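Local atomic coordinates of histidinol-phosphate aminotransferase (Clostridium acetobutylicum, PDB entry 3FTB), a protein that probably transfers the amino group between histidinol phosphate and a 2-oxo acid, using pyridoxal 5'-phosphate. Residues N34-G39 against L269-K274; E282-K285 against R291-S294; K311-L316 against I323-N328; V337-K342 against T348-A353. One frame throughout, in Å; residues are numbered along the deposited sequence.

Contact 1 (N34-G39 against L269-K274); sequences NINPLG and LLWIKK
Trp271 reaches out from its helix and lays its indole against the loop Asn36-Pro37-Leu38. Followed outward, its side chain meets the three loop residues in turn. At the root, CB has the methyl CD1 of Leu38 at 3.3 Å, and the same methyl stays beside CG and CD2 and lies 3.6 Å from CE3. CG is anti to the backbone N (chi1 155°), which carries the indole away from the helix to the loop. Farther out, on the six-membered ring, CG of Pro37 lies 3.3 Å from CZ2, over one face near the rim; the proline CD also lies over this face, but is modelled too close for its CH-pi geometry to be relied on. CZ3 meets the amide of Asn36, whose OD1 is 3.9 Å away and whose plane is turned 43° from the ring. The opposite face is covered by CG2 of Ile272, so the indole is sandwiched between its own helix and the proline.

Proline suits this place because its ring is compact, rigid and rich in C-H groups. Asn36 suits its own by closing an Asx turn: OD1 accepts from Leu38 N at 2.8 Å, in the carbonyl plane, which shapes the chain around Pro37. The amide's ND2 is held by the carbonyl of Phe216, and the indole NE1 gives its hydrogen to the carbonyl of Lys342. The loop that follows strand 29-30 and leads to helix 42-45 is thereby packed on helix 262-285, with Tyr264 and Ser268 of that helix also touching Asn36.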
loop_
_atom_site.group_PDB
_atom_site.type_symbol
_atom_site.label_atom_id
_atom_site.label_comp_id
_atom_site.label_asym_id
_atom_site.label_seq_id
_atom_site.Cartn_x
_atom_site.Cartn_y
_atom_site.Cartn_z
ATOM N N ASN A 34 -0.091 19.659 8.727
ATOM C CA ASN A 34 1.187 19.725 9.428
ATOM C C ASN A 34 2.309 19.002 8.688
ATOM O O ASN A 34 2.996 18.153 9.249
ATOM C CB ASN A 34 1.059 19.154 10.842
ATOM C CG ASN A 34 -0.175 19.657 11.578
ATOM O OD1 ASN A 34 -0.837 18.890 12.270
ATOM N ND2 ASN A 34 -0.479 20.942 11.445
ATOM N N ILE A 35 2.494 19.338 7.420
ATOM C CA ILE A 35 3.615 18.808 6.661
ATOM C C ILE A 35 4.729 19.837 6.710
ATOM O O ILE A 35 4.463 21.035 6.780
ATOM C CB ILE A 35 3.238 18.514 5.190
ATOM C CG1 ILE A 35 2.000 17.603 5.123
ATOM C CG2 ILE A 35 4.438 17.908 4.417
ATOM C CD1 ILE A 35 2.149 16.249 5.847
ATOM N N ASN A 36 5.968 19.354 6.692
ATOM C CA ASN A 36 7.163 20.192 6.717
ATOM C C ASN A 36 7.170 21.174 5.549
ATOM O O ASN A 36 7.007 20.776 4.398
ATOM C CB ASN A 36 8.407 19.289 6.683
ATOM C CG ASN A 36 9.698 20.030 6.990
ATOM O OD1 ASN A 36 9.957 21.110 6.459
ATOM N ND2 ASN A 36 10.534 19.425 7.830
ATOM N N PRO A 37 7.368 22.466 5.843
ATOM C CA PRO A 37 7.321 23.555 4.868
ATOM C C PRO A 37 8.606 23.643 4.045
ATOM O O PRO A 37 8.601 24.187 2.939
ATOM C CB PRO A 37 7.204 24.775 5.778
ATOM C CG PRO A 37 8.138 24.425 6.853
ATOM C CD PRO A 37 7.744 22.988 7.165
ATOM N N LEU A 38 9.695 23.110 4.588
ATOM C CA LEU A 38 10.993 23.161 3.926
ATOM C C LEU A 38 11.088 22.196 2.747
ATOM O O LEU A 38 12.175 21.949 2.222
ATOM C CB LEU A 38 12.108 22.910 4.938
ATOM C CG LEU A 38 12.236 24.116 5.867
ATOM C CD1 LEU A 38 12.634 23.719 7.282
ATOM C CD2 LEU A 38 13.207 25.125 5.273
ATOM N N GLY A 39 9.935 21.660 2.344
ATOM C CA GLY A 39 9.810 20.858 1.140
ATOM C C GLY A 39 10.489 19.502 1.124
ATOM O O GLY A 39 11.050 19.052 2.123
ATOM N N LEU A 269 15.408 21.362 11.723
ATOM C CA LEU A 269 15.506 21.725 13.140
ATOM C C LEU A 269 15.771 23.221 13.302
ATOM O O LEU A 269 15.187 23.882 14.163
ATOM C CB LEU A 269 16.617 20.926 13.825
ATOM C CG LEU A 269 16.201 19.640 14.545
ATOM C CD1 LEU A 269 14.786 19.219 14.176
ATOM C CD2 LEU A 269 17.197 18.517 14.279
ATOM N N LEU A 270 16.660 23.743 12.466
ATOM C CA LEU A 270 16.982 25.160 12.455
ATOM C C LEU A 270 15.683 25.956 12.325
ATOM O O LEU A 270 15.525 27.047 12.889
ATOM C CB LEU A 270 17.907 25.456 11.272
ATOM C CG LEU A 270 19.215 26.191 11.558
ATOM C CD1 LEU A 270 19.663 26.962 10.326
ATOM C CD2 LEU A 270 19.076 27.120 12.760
ATOM N N TRP A 271 14.742 25.387 11.582
ATOM C CA TRP A 271 13.480 26.054 11.336
ATOM C C TRP A 271 12.612 26.109 12.596
ATOM O O TRP A 271 12.511 27.167 13.211
ATOM C CB TRP A 271 12.758 25.418 10.140
ATOM C CG TRP A 271 11.289 25.605 10.165
ATOM C CD1 TRP A 271 10.612 26.788 10.234
ATOM C CD2 TRP A 271 10.299 24.577 10.117
ATOM N NE1 TRP A 271 9.260 26.558 10.242
ATOM C CE2 TRP A 271 9.039 25.209 10.169
ATOM C CE3 TRP A 271 10.353 23.183 10.039
ATOM C CZ2 TRP A 271 7.846 24.494 10.148
ATOM C CZ3 TRP A 271 9.163 22.473 10.015
ATOM C CH2 TRP A 271 7.929 23.128 10.076
ATOM N N ILE A 272 12.021 24.983 13.001
ATOM C CA ILE A 272 11.045 24.997 14.106
ATOM C C ILE A 272 11.581 25.443 15.446
ATOM O O ILE A 272 10.819 25.931 16.266
ATOM C CB ILE A 272 10.344 23.639 14.361
ATOM C CG1 ILE A 272 11.243 22.480 13.935
ATOM C CG2 ILE A 272 8.926 23.626 13.764
ATOM C CD1 ILE A 272 12.371 22.196 14.909
ATOM N N LYS A 273 12.869 25.238 15.694
ATOM C CA LYS A 273 13.444 25.694 16.951
ATOM C C LYS A 273 13.124 27.178 17.135
ATOM O O LYS A 273 12.448 27.563 18.089
ATOM C CB LYS A 273 14.949 25.426 16.998
ATOM C CG LYS A 273 15.303 23.946 17.152
ATOM C CD LYS A 273 16.794 23.755 17.406
ATOM C CE LYS A 273 17.172 22.282 17.508
ATOM N NZ LYS A 273 16.513 21.586 18.647
ATOM N N LYS A 274 13.583 27.991 16.187
ATOM C CA LYS A 274 13.284 29.417 16.151
ATOM C C LYS A 274 11.807 29.712 15.932
ATOM O O LYS A 274 11.137 30.278 16.794
ATOM C CB LYS A 274 14.068 30.092 15.025
ATOM C CG LYS A 274 15.561 30.189 15.252
ATOM C CD LYS A 274 16.155 31.283 14.379
ATOM C CE LYS A 274 17.658 31.107 14.206
ATOM N NZ LYS A 274 18.002 29.989 13.280
#

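Contact 2 (E282-K285 against R291-S294); sequences ELNK and RVFS
Val292 faces helix residues 282-285 across a short gap: its CA lies 6.5 Å from that of Asn284, the nearest pair of CA atoms between 282-285 and 291-294. The first segment is helical, with Lys285 N bonded to Glu282 O, while the second is extended at Arg291 and Val292. No hydrogen bond joins the two, and the contact is made by side chains alone.

Val292 carries it with a single branch. CG2 lies anti to the carbonyl carbon, with CG1 anti to the backbone N (chi1 177°), and this rotation brings CG2 to two helix residues. It meets CB of Leu283 at 3.8 Å and also abuts the amide end of Asn284, whose side chain crosses that of the valine at a slant; CG of the asparagine is 4.0 Å from CG2. A beta-branched valine suits an extended strand and offers a compact methyl to the helix. Leucine suits the buried position beside it, whereas the polar Asn284 lies on the exposed border.

Arg291 and Phe293 point to the other side of the strand, where the Arg291 guanidinium has CE2 of Phe293 over its face. Strand 289-293 is an outermost strand of its sheet within the chain and pairs with strand 299-304. Helix 262-285 closes over both, Leu283 touching Val300 and Cys302 of the inner strand as well as Leu351 and Leu354 of helix 344-359.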
loop_
_atom_site.group_PDB
_atom_site.type_symbol
_atom_site.label_atom_id
_atom_site.label_comp_id
_atom_site.label_asym_id
_atom_site.label_seq_id
_atom_site.Cartn_x
_atom_site.Cartn_y
_atom_site.Cartn_z
ATOM N N GLU A 282 3.953 35.415 19.343
ATOM C CA GLU A 282 2.974 36.162 18.568
ATOM C C GLU A 282 1.528 35.732 18.870
ATOM O O GLU A 282 0.639 36.583 18.979
ATOM C CB GLU A 282 3.284 36.030 17.081
ATOM C CG GLU A 282 4.676 36.500 16.733
ATOM C CD GLU A 282 4.941 37.886 17.262
ATOM O OE1 GLU A 282 5.854 38.035 18.102
ATOM O OE2 GLU A 282 4.219 38.823 16.856
ATOM N N LEU A 283 1.288 34.426 19.006
ATOM C CA LEU A 283 -0.058 33.928 19.311
ATOM C C LEU A 283 -0.476 34.396 20.695
ATOM O O LEU A 283 -1.658 34.629 20.956
ATOM C CB LEU A 283 -0.138 32.393 19.248
ATOM C CG LEU A 283 -0.375 31.648 17.927
ATOM C CD1 LEU A 283 -0.484 30.171 18.226
ATOM C CD2 LEU A 283 -1.627 32.123 17.187
ATOM N N ASN A 284 0.502 34.532 21.585
ATOM C CA ASN A 284 0.205 34.870 22.976
ATOM C C ASN A 284 -0.290 36.308 23.113
ATOM O O ASN A 284 -0.950 36.655 24.090
ATOM C CB ASN A 284 1.418 34.608 23.881
ATOM C CG ASN A 284 1.419 33.205 24.480
ATOM O OD1 ASN A 284 2.433 32.515 24.450
ATOM N ND2 ASN A 284 0.283 32.785 25.037
ATOM N N LYS A 285 0.023 37.128 22.112
ATOM C CA LYS A 285 -0.386 38.523 22.074
ATOM C C LYS A 285 -1.823 38.685 21.573
ATOM O O LYS A 285 -2.485 39.685 21.879
ATOM C CB LYS A 285 0.571 39.332 21.190
ATOM C CG LYS A 285 2.027 39.350 21.664
ATOM C CD LYS A 285 2.960 39.849 20.559
ATOM C CE LYS A 285 4.320 40.263 21.102
ATOM N NZ LYS A 285 4.988 39.158 21.848
ATOM N N ARG A 291 -5.304 30.917 25.749
ATOM C CA ARG A 291 -4.156 30.118 26.160
ATOM C C ARG A 291 -3.532 29.356 25.000
ATOM O O ARG A 291 -4.221 28.716 24.195
ATOM C CB ARG A 291 -4.530 29.134 27.271
ATOM C CG ARG A 291 -3.371 28.233 27.666
ATOM C CD ARG A 291 -3.732 27.213 28.737
ATOM N NE ARG A 291 -2.576 26.373 29.058
ATOM C CZ ARG A 291 -2.573 25.389 29.955
ATOM N NH1 ARG A 291 -3.667 25.099 30.648
ATOM N NH2 ARG A 291 -1.465 24.693 30.161
ATOM N N VAL A 292 -2.210 29.440 24.928
ATOM C CA VAL A 292 -1.418 28.617 24.028
ATOM C C VAL A 292 -0.764 27.469 24.824
ATOM O O VAL A 292 0.013 27.708 25.758
ATOM C CB VAL A 292 -0.333 29.485 23.321
ATOM C CG1 VAL A 292 0.556 28.651 22.419
ATOM C CG2 VAL A 292 -0.982 30.608 22.539
ATOM N N PHE A 293 -1.097 26.227 24.470
ATOM C CA PHE A 293 -0.437 25.055 25.043
ATOM C C PHE A 293 0.919 24.841 24.360
ATOM O O PHE A 293 1.022 24.928 23.136
ATOM C CB PHE A 293 -1.313 23.804 24.887
ATOM C CG PHE A 293 -2.605 23.861 25.661
ATOM C CD1 PHE A 293 -3.758 24.378 25.078
ATOM C CD2 PHE A 293 -2.670 23.384 26.967
ATOM C CE1 PHE A 293 -4.956 24.426 25.791
ATOM C CE2 PHE A 293 -3.859 23.428 27.688
ATOM C CZ PHE A 293 -5.003 23.949 27.101
ATOM N N SER A 294 1.955 24.569 25.149
ATOM C CA SER A 294 3.317 24.458 24.622
ATOM C C SER A 294 3.549 23.198 23.772
ATOM O O SER A 294 3.385 22.069 24.254
ATOM C CB SER A 294 4.343 24.536 25.754
ATOM O OG SER A 294 5.662 24.524 25.234
#

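Contact 3 (K311-L316 against I323-N328); sequences KLYDSL and IRRCCN. With PO4 (phosphate ion), chain F.
Ile323 is the tight side of this contact, wedged against three residues of the helix. Its CG2 presses on CD1 of Leu316 at 3.4 Å, closer than carbons usually pack. CG1 lies between the backbone N and the carbonyl carbon (chi1 68°), the crowded position, a rotation that sets it 3.7 Å from CD1 of Tyr313. CD1 of the isoleucine makes a looser touch with CD2 of Leu312. Branched aliphatic residues suit this buried seam, since each methyl meets a different neighbour.

The other side is more open and more polar. Tyr313 receives the carbonyl O of Ile323 at its ring edge, 3.4 Å from CE1 and near the ring plane. The aliphatic part of Arg325 crosses the tyrosine at about a right angle, CD lying 3.6 Å from CB, while its guanidinium is too distant for more than a weak cation-pi attraction. A water joins the backbones, donating to Tyr313 O at 2.8 Å and accepting from Ile323 N.

Helix 309-317 thus covers strand 321-325 on one side, where Ile323 also touches Phe350 of helix 344-359. Arg324 CB points away from the helix; its NE hydrogen-bonds phosphate O4, and it touches Arg338 of adjacent strand 336-340.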
loop_
_atom_site.group_PDB
_atom_site.type_symbol
_atom_site.label_atom_id
_atom_site.label_comp_id
_atom_site.label_asym_id
_atom_site.label_seq_id
_atom_site.Cartn_x
_atom_site.Cartn_y
_atom_site.Cartn_z
ATOM N N LYS A 311 -16.579 29.835 14.321
ATOM C CA LYS A 311 -16.684 31.236 13.940
ATOM C C LYS A 311 -15.322 31.714 13.456
ATOM O O LYS A 311 -15.204 32.321 12.386
ATOM C CB LYS A 311 -17.212 32.096 15.098
ATOM C CG LYS A 311 -17.464 33.552 14.728
ATOM C CD LYS A 311 -18.782 34.086 15.294
ATOM C CE LYS A 311 -18.925 33.845 16.794
ATOM N NZ LYS A 311 -19.621 32.562 17.125
ATOM N N LEU A 312 -14.285 31.415 14.232
ATOM C CA LEU A 312 -12.930 31.717 13.795
ATOM C C LEU A 312 -12.632 31.024 12.462
ATOM O O LEU A 312 -12.187 31.677 11.519
ATOM C CB LEU A 312 -11.902 31.325 14.855
ATOM C CG LEU A 312 -10.454 31.462 14.377
ATOM C CD1 LEU A 312 -10.167 32.891 13.893
ATOM C CD2 LEU A 312 -9.485 31.026 15.470
ATOM N N TYR A 313 -12.888 29.713 12.386
ATOM C CA TYR A 313 -12.700 28.940 11.151
ATOM C C TYR A 313 -13.390 29.577 9.938
ATOM O O TYR A 313 -12.763 29.786 8.889
ATOM C CB TYR A 313 -13.207 27.496 11.333
ATOM C CG TYR A 313 -13.119 26.629 10.087
ATOM C CD1 TYR A 313 -12.027 25.802 9.871
ATOM C CD2 TYR A 313 -14.133 26.631 9.131
ATOM C CE1 TYR A 313 -11.938 25.013 8.740
ATOM C CE2 TYR A 313 -14.051 25.836 7.993
ATOM C CZ TYR A 313 -12.949 25.033 7.808
ATOM O OH TYR A 313 -12.848 24.242 6.687
ATOM N N ASP A 314 -14.684 29.864 10.084
ATOM C CA ASP A 314 -15.491 30.420 8.992
ATOM C C ASP A 314 -15.049 31.819 8.591
ATOM O O ASP A 314 -15.270 32.250 7.462
ATOM C CB ASP A 314 -16.972 30.426 9.361
ATOM C CG ASP A 314 -17.628 29.073 9.158
ATOM O OD1 ASP A 314 -17.197 28.333 8.246
ATOM O OD2 ASP A 314 -18.584 28.756 9.902
ATOM N N SER A 315 -14.432 32.533 9.526
ATOM C CA SER A 315 -13.834 33.830 9.229
ATOM C C SER A 315 -12.575 33.676 8.371
ATOM O O SER A 315 -12.473 34.248 7.283
ATOM C CB SER A 315 -13.508 34.586 10.520
ATOM O OG SER A 315 -14.617 35.344 10.976
ATOM N N LEU A 316 -11.617 32.901 8.869
ATOM C CA LEU A 316 -10.363 32.670 8.154
ATOM C C LEU A 316 -10.561 31.997 6.794
ATOM O O LEU A 316 -9.783 32.221 5.862
ATOM C CB LEU A 316 -9.410 31.836 9.013
ATOM C CG LEU A 316 -9.011 32.492 10.333
ATOM C CD1 LEU A 316 -8.085 31.590 11.132
ATOM C CD2 LEU A 316 -8.350 33.826 10.055
ATOM N N ILE A 323 -8.035 26.412 9.333
ATOM C CA ILE A 323 -7.525 25.936 10.619
ATOM C C ILE A 323 -8.172 24.604 10.984
ATOM O O ILE A 323 -8.983 24.056 10.232
ATOM C CB ILE A 323 -7.773 26.937 11.775
ATOM C CG1 ILE A 323 -9.273 27.041 12.094
ATOM C CG2 ILE A 323 -7.168 28.297 11.441
ATOM C CD1 ILE A 323 -9.585 27.314 13.560
ATOM N N ARG A 324 -7.814 24.086 12.150
ATOM C CA ARG A 324 -8.390 22.830 12.606
ATOM C C ARG A 324 -9.269 23.055 13.820
ATOM O O ARG A 324 -8.786 23.355 14.914
ATOM C CB ARG A 324 -7.304 21.797 12.920
ATOM C CG ARG A 324 -7.838 20.397 13.189
ATOM C CD ARG A 324 -8.404 19.770 11.921
ATOM N NE ARG A 324 -8.409 18.313 11.997
ATOM C CZ ARG A 324 -9.198 17.615 12.806
ATOM N NH1 ARG A 324 -10.040 18.245 13.610
ATOM N NH2 ARG A 324 -9.139 16.288 12.816
ATOM N N ARG A 325 -10.570 22.924 13.603
ATOM C CA ARG A 325 -11.526 22.955 14.686
ATOM C C ARG A 325 -11.391 21.653 15.446
ATOM O O ARG A 325 -11.440 20.581 14.864
ATOM C CB ARG A 325 -12.933 23.106 14.127
ATOM C CG ARG A 325 -13.126 24.412 13.384
ATOM C CD ARG A 325 -14.378 24.367 12.561
ATOM N NE ARG A 325 -15.513 23.932 13.361
ATOM C CZ ARG A 325 -16.713 23.679 12.854
ATOM N NH1 ARG A 325 -16.918 23.816 11.551
ATOM N NH2 ARG A 325 -17.701 23.286 13.646
ATOM N N CYS A 326 -11.205 21.751 16.749
ATOM C CA CYS A 326 -10.943 20.576 17.553
ATOM C C CYS A 326 -12.215 19.976 18.125
ATOM O O CYS A 326 -12.168 19.236 19.106
ATOM C CB CYS A 326 -9.944 20.921 18.658
ATOM S SG CYS A 326 -8.307 21.209 17.950
ATOM N N CYS A 327 -13.344 20.289 17.493
ATOM C CA CYS A 327 -14.652 19.812 17.940
ATOM C C CYS A 327 -14.694 18.296 18.114
ATOM O O CYS A 327 -15.149 17.799 19.150
ATOM C CB CYS A 327 -15.751 20.246 16.959
ATOM S SG CYS A 327 -16.120 22.007 16.976
ATOM N N ASN A 328 -14.217 17.573 17.101
ATOM C CA ASN A 328 -14.334 16.116 17.042
ATOM C C ASN A 328 -13.209 15.327 17.747
ATOM O O ASN A 328 -13.076 14.109 17.551
ATOM C CB ASN A 328 -14.468 15.670 15.585
ATOM C CG ASN A 328 -13.333 16.175 14.722
ATOM O OD1 ASN A 328 -12.687 17.169 15.052
ATOM N ND2 ASN A 328 -13.079 15.489 13.612
HETATM P P PO4 F . -5.298 15.391 11.897
HETATM O O1 PO4 F . -5.055 14.336 10.840
HETATM O O2 PO4 F . -6.297 14.879 12.908
HETATM O O3 PO4 F . -3.993 15.706 12.589
HETATM O O4 PO4 F . -5.831 16.645 11.238
HETATM O O HOH W 1 -10.328 28.490 9.305
#

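Contact 4 (V337-K342 against T348-A353); sequences VRFAIK and TKFLRA. With PO4 (phosphate ion), chain F.
An edge-to-face aromatic pair in the small mixed sheet domain of this aminotransferase joins Phe339, on strand 336-340, to Phe350, on helix 344-359. The helix follows the strand directly and packs back on the sheet. Phe350 supplies the edge and Phe339 the face: the centroids are 4.9 Å apart and the planes stand at 71°, a T-shaped pair. CZ of Phe350 does most of the touching. It sits 3.4 Å above the Phe339 plane, displaced toward the rim, and its nearest atom there is CD2 at 3.5 Å. CE2 of Phe350 meets the same CD2 from the neighbouring position on its ring.

The torsions account for the meeting. Phe350 has CG anti to its own N, which extends the ring from the helix toward the sheet, whereas Phe339 has CG beside its N, and chi2 (-22°) turns the ring to bring a face to the incoming edge. Phenylalanine suits both places because they are buried, and the slightly positive ring hydrogens of one favour the electron-rich face of the other. Tyr31 stacks on Phe350, and Val300 and Ile323, on the two strands beside 336-340, touch Phe339.

On the preceding residue, Arg338 carries its guanidinium to a phosphate ion, probably picked up from the crystallisation liquor, which Arg324 also binds. The pair of arginines around the ion is consistent with a site for the phosphate of the substrate, as in relatives. The straighter of the two bonds from Arg338 runs from NH2 to O4 of the phosphate, 2.9 Å long with an angle of 161° at the hydrogen.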
loop_
_atom_site.group_PDB
_atom_site.type_symbol
_atom_site.label_atom_id
_atom_site.label_comp_id
_atom_site.label_asym_id
_atom_site.label_seq_id
_atom_site.Cartn_x
_atom_site.Cartn_y
_atom_site.Cartn_z
ATOM N N VAL A 337 -8.765 25.100 19.071
ATOM C CA VAL A 337 -8.477 25.069 17.646
ATOM C C VAL A 337 -7.001 24.708 17.521
ATOM O O VAL A 337 -6.219 24.973 18.443
ATOM C CB VAL A 337 -8.682 26.437 17.003
ATOM C CG1 VAL A 337 -10.163 26.795 16.911
ATOM C CG2 VAL A 337 -7.922 27.494 17.790
ATOM N N ARG A 338 -6.616 24.099 16.399
ATOM C CA ARG A 338 -5.222 23.689 16.186
ATOM C C ARG A 338 -4.638 24.411 14.975
ATOM O O ARG A 338 -5.265 24.484 13.918
ATOM C CB ARG A 338 -5.107 22.168 16.000
ATOM C CG ARG A 338 -3.672 21.633 15.968
ATOM C CD ARG A 338 -3.630 20.184 15.469
ATOM N NE ARG A 338 -3.852 20.108 14.025
ATOM C CZ ARG A 338 -4.344 19.044 13.392
ATOM N NH1 ARG A 338 -4.694 17.959 14.075
ATOM N NH2 ARG A 338 -4.497 19.068 12.069
ATOM N N PHE A 339 -3.443 24.966 15.137
ATOM C CA PHE A 339 -2.778 25.658 14.039
ATOM C C PHE A 339 -1.476 24.947 13.688
ATOM O O PHE A 339 -0.738 24.499 14.571
ATOM C CB PHE A 339 -2.458 27.119 14.401
ATOM C CG PHE A 339 -3.653 27.933 14.849
ATOM C CD1 PHE A 339 -4.957 27.562 14.501
ATOM C CD2 PHE A 339 -3.467 29.099 15.595
ATOM C CE1 PHE A 339 -6.056 28.328 14.910
ATOM C CE2 PHE A 339 -4.561 29.870 16.003
ATOM C CZ PHE A 339 -5.856 29.476 15.650
ATOM N N ALA A 340 -1.175 24.866 12.402
ATOM C CA ALA A 340 0.122 24.350 11.987
ATOM C C ALA A 340 1.182 25.419 12.219
ATOM O O ALA A 340 0.869 26.596 12.344
ATOM C CB ALA A 340 0.096 23.928 10.526
ATOM N N ILE A 341 2.435 24.996 12.303
ATOM C CA ILE A 341 3.550 25.925 12.391
ATOM C C ILE A 341 4.396 25.707 11.148
ATOM O O ILE A 341 4.979 24.639 10.976
ATOM C CB ILE A 341 4.385 25.713 13.689
ATOM C CG1 ILE A 341 3.501 25.930 14.919
ATOM C CG2 ILE A 341 5.591 26.655 13.731
ATOM C CD1 ILE A 341 4.239 25.851 16.226
ATOM N N LYS A 342 4.417 26.710 10.272
ATOM C CA LYS A 342 5.146 26.635 9.013
ATOM C C LYS A 342 6.353 27.546 9.072
ATOM O O LYS A 342 6.889 27.811 10.147
ATOM C CB LYS A 342 4.240 27.065 7.859
ATOM C CG LYS A 342 2.919 26.330 7.850
ATOM C CD LYS A 342 1.978 26.853 6.793
ATOM C CE LYS A 342 0.738 25.981 6.705
ATOM N NZ LYS A 342 1.041 24.663 6.092
ATOM N N THR A 348 3.595 34.764 9.478
ATOM C CA THR A 348 3.321 36.172 9.705
ATOM C C THR A 348 2.039 36.559 8.971
ATOM O O THR A 348 1.225 37.327 9.474
ATOM C CB THR A 348 4.494 37.051 9.245
ATOM O OG1 THR A 348 5.655 36.756 10.036
ATOM C CG2 THR A 348 4.142 38.529 9.386
ATOM N N LYS A 349 1.854 35.999 7.781
ATOM C CA LYS A 349 0.630 36.221 7.024
ATOM C C LYS A 349 -0.559 35.696 7.821
ATOM O O LYS A 349 -1.550 36.399 8.028
ATOM C CB LYS A 349 0.709 35.510 5.674
ATOM C CG LYS A 349 -0.229 36.080 4.627
ATOM C CD LYS A 349 -0.444 35.112 3.482
ATOM C CE LYS A 349 -1.164 35.789 2.324
ATOM N NZ LYS A 349 -0.452 37.014 1.840
ATOM N N PHE A 350 -0.449 34.448 8.263
ATOM C CA PHE A 350 -1.450 33.820 9.124
ATOM C C PHE A 350 -1.884 34.701 10.314
ATOM O O PHE A 350 -3.081 34.936 10.531
ATOM C CB PHE A 350 -0.904 32.482 9.638
ATOM C CG PHE A 350 -1.811 31.798 10.610
ATOM C CD1 PHE A 350 -2.975 31.171 10.170
ATOM C CD2 PHE A 350 -1.511 31.785 11.968
ATOM C CE1 PHE A 350 -3.823 30.538 11.063
ATOM C CE2 PHE A 350 -2.357 31.154 12.874
ATOM C CZ PHE A 350 -3.516 30.531 12.417
ATOM N N LEU A 351 -0.896 35.169 11.078
ATOM C CA LEU A 351 -1.120 35.969 12.277
ATOM C C LEU A 351 -1.776 37.300 11.941
ATOM O O LEU A 351 -2.633 37.787 12.687
ATOM C CB LEU A 351 0.209 36.225 13.003
ATOM C CG LEU A 351 0.884 35.097 13.793
ATOM C CD1 LEU A 351 2.390 35.301 13.846
ATOM C CD2 LEU A 351 0.299 34.988 15.205
ATOM N N ARG A 352 -1.366 37.893 10.822
ATOM C CA ARG A 352 -1.929 39.167 10.408
ATOM C C ARG A 352 -3.390 39.053 10.001
ATOM O O ARG A 352 -4.068 40.057 9.856
ATOM C CB ARG A 352 -1.089 39.801 9.306
ATOM C CG ARG A 352 0.326 40.113 9.777
ATOM C CD ARG A 352 1.163 40.756 8.686
ATOM N NE ARG A 352 1.076 40.017 7.430
ATOM C CZ ARG A 352 1.831 40.260 6.363
ATOM N NH1 ARG A 352 2.741 41.226 6.401
ATOM N NH2 ARG A 352 1.676 39.537 5.261
ATOM N N ALA A 353 -3.873 37.827 9.830
ATOM C CA ALA A 353 -5.294 37.592 9.613
ATOM C C ALA A 353 -5.992 37.423 10.963
ATOM O O ALA A 353 -7.113 37.904 11.159
ATOM C CB ALA A 353 -5.501 36.367 8.750
HETATM P P PO4 F . -5.298 15.391 11.897
HETATM O O1 PO4 F . -5.055 14.336 10.840
HETATM O O2 PO4 F . -6.297 14.879 12.908
HETATM O O3 PO4 F . -3.993 15.706 12.589
HETATM O O4 PO4 F . -5.831 16.645 11.238
#

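The four contacts follow one another in series along the chain, contact 1 spanning the longest separation. Contacts 1 and 2 share helix 262-285, with centres about 19 Å apart. Contacts 2, 3 and 4 all reach the same five-stranded mixed sheet, and contact 4 is the near neighbour of all three others, its centre about 14, 11 and 12 Å from those of contacts 1, 2 and 3. Strands 321-325 and 336-340 are neighbours there, and contacts 3 and 4 meet at one phosphate ion. Helices 262-285, 309-317 and 344-359 are thus gathered on this sheet, and contact 1 meets contact 4 through Trp271 NE1 and Lys342 O, which joins the loop 34-39 to this body.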